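Local coordinates for high choriolytic enzyme 1 (Oryzias latipes, PDB 3VTG), which is a zinc-dependent hatching protease of the astacin family that breaks down the inner layer of the fish egg envelope so that the embryo can swim free, at residues Tyr149-Arg157 with Ser168-Val177. Sequence-based numbering, arbitrary orientation.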
loop_
_atom_site.group_PDB
_atom_site.type_symbol
_atom_site.label_atom_id
_atom_site.label_comp_id
_atom_site.label_asym_id
_atom_site.label_seq_id
_atom_site.Cartn_x
_atom_site.Cartn_y
_atom_site.Cartn_z
ATOM N N TYR A 149 -2.259 -11.629 -8.149
ATOM C CA TYR A 149 -0.969 -12.121 -7.668
ATOM C C TYR A 149 0.148 -11.103 -7.898
ATOM O O TYR A 149 1.134 -11.081 -7.163
ATOM C CB TYR A 149 -0.577 -13.405 -8.389
ATOM C CG TYR A 149 -1.376 -14.647 -8.064
ATOM C CD1 TYR A 149 -1.401 -15.180 -6.773
ATOM C CD2 TYR A 149 -2.065 -15.322 -9.068
ATOM C CE1 TYR A 149 -2.108 -16.342 -6.492
ATOM C CE2 TYR A 149 -2.770 -16.482 -8.801
ATOM C CZ TYR A 149 -2.793 -16.984 -7.515
ATOM O OH TYR A 149 -3.496 -18.142 -7.272
ATOM N N SER A 150 -0.012 -10.278 -8.933
ATOM C CA SER A 150 1.016 -9.318 -9.337
ATOM C C SER A 150 0.880 -7.942 -8.683
ATOM O O SER A 150 1.632 -7.024 -9.016
ATOM C CB SER A 150 1.054 -9.180 -10.866
ATOM O OG SER A 150 0.016 -8.341 -11.345
ATOM N N SER A 151 -0.069 -7.800 -7.757
ATOM C CA SER A 151 -0.277 -6.535 -7.049
ATOM C C SER A 151 0.949 -6.128 -6.245
ATOM O O SER A 151 1.588 -6.963 -5.603
ATOM C CB SER A 151 -1.479 -6.624 -6.110
ATOM O OG SER A 151 -1.542 -5.478 -5.273
ATOM N N ILE A 152 1.247 -4.831 -6.257
ATOM C CA ILE A 152 2.316 -4.264 -5.435
ATOM C C ILE A 152 1.995 -4.420 -3.939
ATOM O O ILE A 152 2.851 -4.189 -3.087
ATOM C CB ILE A 152 2.569 -2.783 -5.814
ATOM C CG1 ILE A 152 4.011 -2.363 -5.479
ATOM C CG2 ILE A 152 1.518 -1.863 -5.192
ATOM C CD1 ILE A 152 4.386 -0.982 -5.983
ATOM N N MET A 153 0.764 -4.831 -3.638
ATOM C CA MET A 153 0.312 -5.020 -2.258
ATOM C C MET A 153 0.382 -6.473 -1.773
ATOM O O MET A 153 0.042 -6.760 -0.627
ATOM C CB MET A 153 -1.119 -4.488 -2.079
ATOM C CG MET A 153 -1.326 -3.043 -2.520
ATOM S SD MET A 153 -0.146 -1.872 -1.813
ATOM C CE MET A 153 -0.678 -1.827 -0.106
ATOM N N HIS A 154 0.820 -7.383 -2.639
ATOM C CA HIS A 154 0.907 -8.796 -2.277
ATOM C C HIS A 154 2.219 -9.105 -1.618
ATOM O O HIS A 154 3.273 -8.758 -2.145
ATOM C CB HIS A 154 0.735 -9.672 -3.515
ATOM C CG HIS A 154 0.219 -11.061 -3.213
ATOM N ND1 HIS A 154 0.884 -11.936 -2.431
ATOM C CD2 HIS A 154 -0.945 -11.707 -3.621
ATOM C CE1 HIS A 154 0.176 -13.080 -2.340
ATOM N NE2 HIS A 154 -0.940 -12.940 -3.069
ATOM N N TYR A 155 2.167 -9.764 -0.463
ATOM C CA TYR A 155 3.368 -10.286 0.194
ATOM C C TYR A 155 4.082 -11.305 -0.696
ATOM O O TYR A 155 3.443 -12.043 -1.457
ATOM C CB TYR A 155 2.987 -10.998 1.494
ATOM C CG TYR A 155 2.866 -10.153 2.750
ATOM C CD1 TYR A 155 2.822 -8.755 2.707
ATOM C CD2 TYR A 155 2.762 -10.775 3.993
ATOM C CE1 TYR A 155 2.698 -8.008 3.872
ATOM C CE2 TYR A 155 2.637 -10.041 5.157
ATOM C CZ TYR A 155 2.607 -8.662 5.094
ATOM O OH TYR A 155 2.482 -7.943 6.260
ATOM N N GLY A 156 5.405 -11.360 -0.581
ATOM C CA GLY A 156 6.181 -12.448 -1.172
ATOM C C GLY A 156 5.908 -13.756 -0.443
ATOM O O GLY A 156 5.379 -13.755 0.677
ATOM N N ARG A 157 6.274 -14.871 -1.072
ATOM C CA ARG A 157 5.978 -16.203 -0.533
ATOM C C ARG A 157 6.730 -16.513 0.760
ATOM O O ARG A 157 6.326 -17.398 1.514
ATOM C CB ARG A 157 6.238 -17.296 -1.584
ATOM C CG ARG A 157 7.700 -17.498 -1.967
ATOM C CD ARG A 157 7.851 -18.469 -3.133
ATOM N NE ARG A 157 7.166 -18.002 -4.341
ATOM C CZ ARG A 157 6.131 -18.613 -4.920
ATOM N NH1 ARG A 157 5.643 -19.743 -4.420
ATOM N NH2 ARG A 157 5.584 -18.094 -6.013
ATOM N N SER A 168 5.510 -18.856 3.758
ATOM C CA SER A 168 4.320 -18.411 4.473
ATOM C C SER A 168 3.075 -18.456 3.588
ATOM O O SER A 168 1.970 -18.674 4.085
ATOM C CB SER A 168 4.519 -16.999 5.018
ATOM O OG SER A 168 4.800 -16.084 3.977
ATOM N N ILE A 169 3.259 -18.246 2.284
ATOM C CA ILE A 169 2.152 -18.209 1.325
ATOM C C ILE A 169 2.472 -19.091 0.127
ATOM O O ILE A 169 3.557 -18.993 -0.448
ATOM C CB ILE A 169 1.881 -16.773 0.812
ATOM C CG1 ILE A 169 1.611 -15.812 1.975
ATOM C CG2 ILE A 169 0.722 -16.758 -0.181
ATOM C CD1 ILE A 169 1.629 -14.351 1.580
ATOM N N THR A 170 1.519 -19.942 -0.250
ATOM C CA THR A 170 1.637 -20.748 -1.464
ATOM C C THR A 170 0.451 -20.475 -2.379
ATOM O O THR A 170 -0.685 -20.762 -2.010
ATOM C CB THR A 170 1.676 -22.258 -1.158
ATOM O OG1 THR A 170 2.691 -22.531 -0.184
ATOM C CG2 THR A 170 1.959 -23.055 -2.436
ATOM N N PRO A 171 0.705 -19.912 -3.575
ATOM C CA PRO A 171 -0.378 -19.749 -4.544
ATOM C C PRO A 171 -0.978 -21.097 -4.944
ATOM O O PRO A 171 -0.249 -22.083 -5.079
ATOM C CB PRO A 171 0.320 -19.100 -5.745
ATOM C CG PRO A 171 1.506 -18.413 -5.161
ATOM C CD PRO A 171 1.966 -19.324 -4.062
ATOM N N ILE A 172 -2.300 -21.130 -5.097
ATOM C CA ILE A 172 -3.022 -22.338 -5.509
ATOM C C ILE A 172 -3.930 -22.008 -6.698
ATOM O O ILE A 172 -4.489 -20.913 -6.748
ATOM C CB ILE A 172 -3.838 -22.966 -4.344
ATOM C CG1 ILE A 172 -4.840 -21.959 -3.751
ATOM C CG2 ILE A 172 -2.904 -23.516 -3.268
ATOM C CD1 ILE A 172 -5.858 -22.564 -2.804
ATOM N N PRO A 173 -4.079 -22.940 -7.663
ATOM C CA PRO A 173 -3.529 -24.298 -7.721
ATOM C C PRO A 173 -2.125 -24.384 -8.325
ATOM O O PRO A 173 -1.541 -25.467 -8.363
ATOM C CB PRO A 173 -4.526 -25.022 -8.623
ATOM C CG PRO A 173 -4.975 -23.968 -9.576
ATOM C CD PRO A 173 -4.956 -22.665 -8.819
ATOM N N ASN A 174 -1.595 -23.258 -8.798
ATOM C CA ASN A 174 -0.249 -23.213 -9.358
ATOM C C ASN A 174 0.705 -22.484 -8.412
ATOM O O ASN A 174 0.662 -21.255 -8.317
ATOM C CB ASN A 174 -0.264 -22.546 -10.740
ATOM C CG ASN A 174 1.098 -22.547 -11.417
ATOM O OD1 ASN A 174 2.113 -22.923 -10.824
ATOM N ND2 ASN A 174 1.125 -22.113 -12.671
ATOM N N PRO A 175 1.583 -23.238 -7.723
ATOM C CA PRO A 175 2.461 -22.635 -6.717
ATOM C C PRO A 175 3.558 -21.752 -7.309
ATOM O O PRO A 175 4.210 -21.007 -6.576
ATOM C CB PRO A 175 3.075 -23.853 -6.020
ATOM C CG PRO A 175 3.081 -24.915 -7.067
ATOM C CD PRO A 175 1.837 -24.686 -7.881
ATOM N N ASN A 176 3.740 -21.825 -8.627
ATOM C CA ASN A 176 4.850 -21.151 -9.299
ATOM C C ASN A 176 4.571 -19.718 -9.756
ATOM O O ASN A 176 5.475 -19.033 -10.238
ATOM C CB ASN A 176 5.349 -21.995 -10.479
ATOM C CG ASN A 176 5.885 -23.345 -10.041
ATOM O OD1 ASN A 176 6.665 -23.441 -9.093
ATOM N ND2 ASN A 176 5.471 -24.397 -10.737
ATOM N N VAL A 177 3.326 -19.269 -9.606
ATOM C CA VAL A 177 2.961 -17.891 -9.939
ATOM C C VAL A 177 3.730 -16.929 -9.020
ATOM O O VAL A 177 3.711 -17.105 -7.800
ATOM C CB VAL A 177 1.441 -17.652 -9.801
ATOM C CG1 VAL A 177 1.079 -16.238 -10.229
ATOM C CG2 VAL A 177 0.656 -18.662 -10.625
HETATM O O HOH W 1 -2.054 -20.306 -8.650
HETATM O O HOH W 2 5.038 -20.841 -1.972
#
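Arg157 grips Pro175 in the loop following strand 169-171, and Tyr149 packs on both the strand's last residue, Pro171, and Val177 of that loop. These residues flank the astacin Met-turn, the type I turn Ser151-His154 that puts Met153 against His99 and His103. The polar grip is mainly arginine's. Its long chain, bent at chi3 (60°), carries the guanidinium to the loop: NH1 donates to Pro175 O at 2.9 Å, nearly in line with the C=O bond, and NH2 adds a weak bond to the same oxygen. Water 2 links NH1, weakly, to Ile169 O, so a flat, multiply donating group suits this place. NH2 also lies 2.8 Å from Val177 O. Arg157 O accepts from Ile169 N and, weakly, from Ser168 N.

Apolar contacts fill in beside these bonds. Val177 CG1, anti to the backbone N (chi1 -177°), presses on Tyr149 CD2 at 3.5 Å; Val177 CB lies over one face of the Tyr149 ring, offset toward the rim, and Pro171 CB approaches Tyr149 CE1 obliquely. Ile169 CD1 meets Tyr155 CB at 3.6 Å. The Tyr155 ring meets that of His109, and its side chain comes about 5 Å from the zinc ion, consistent with the astacin tyrosine that can become a further zinc ligand. Tyrosine suits position 149 by combining an apolar face with a polar end: Tyr149 OH bonds to Tyr119 O and accepts from water 1 at 2.9 Å, which in turn accepts from Asn174 N.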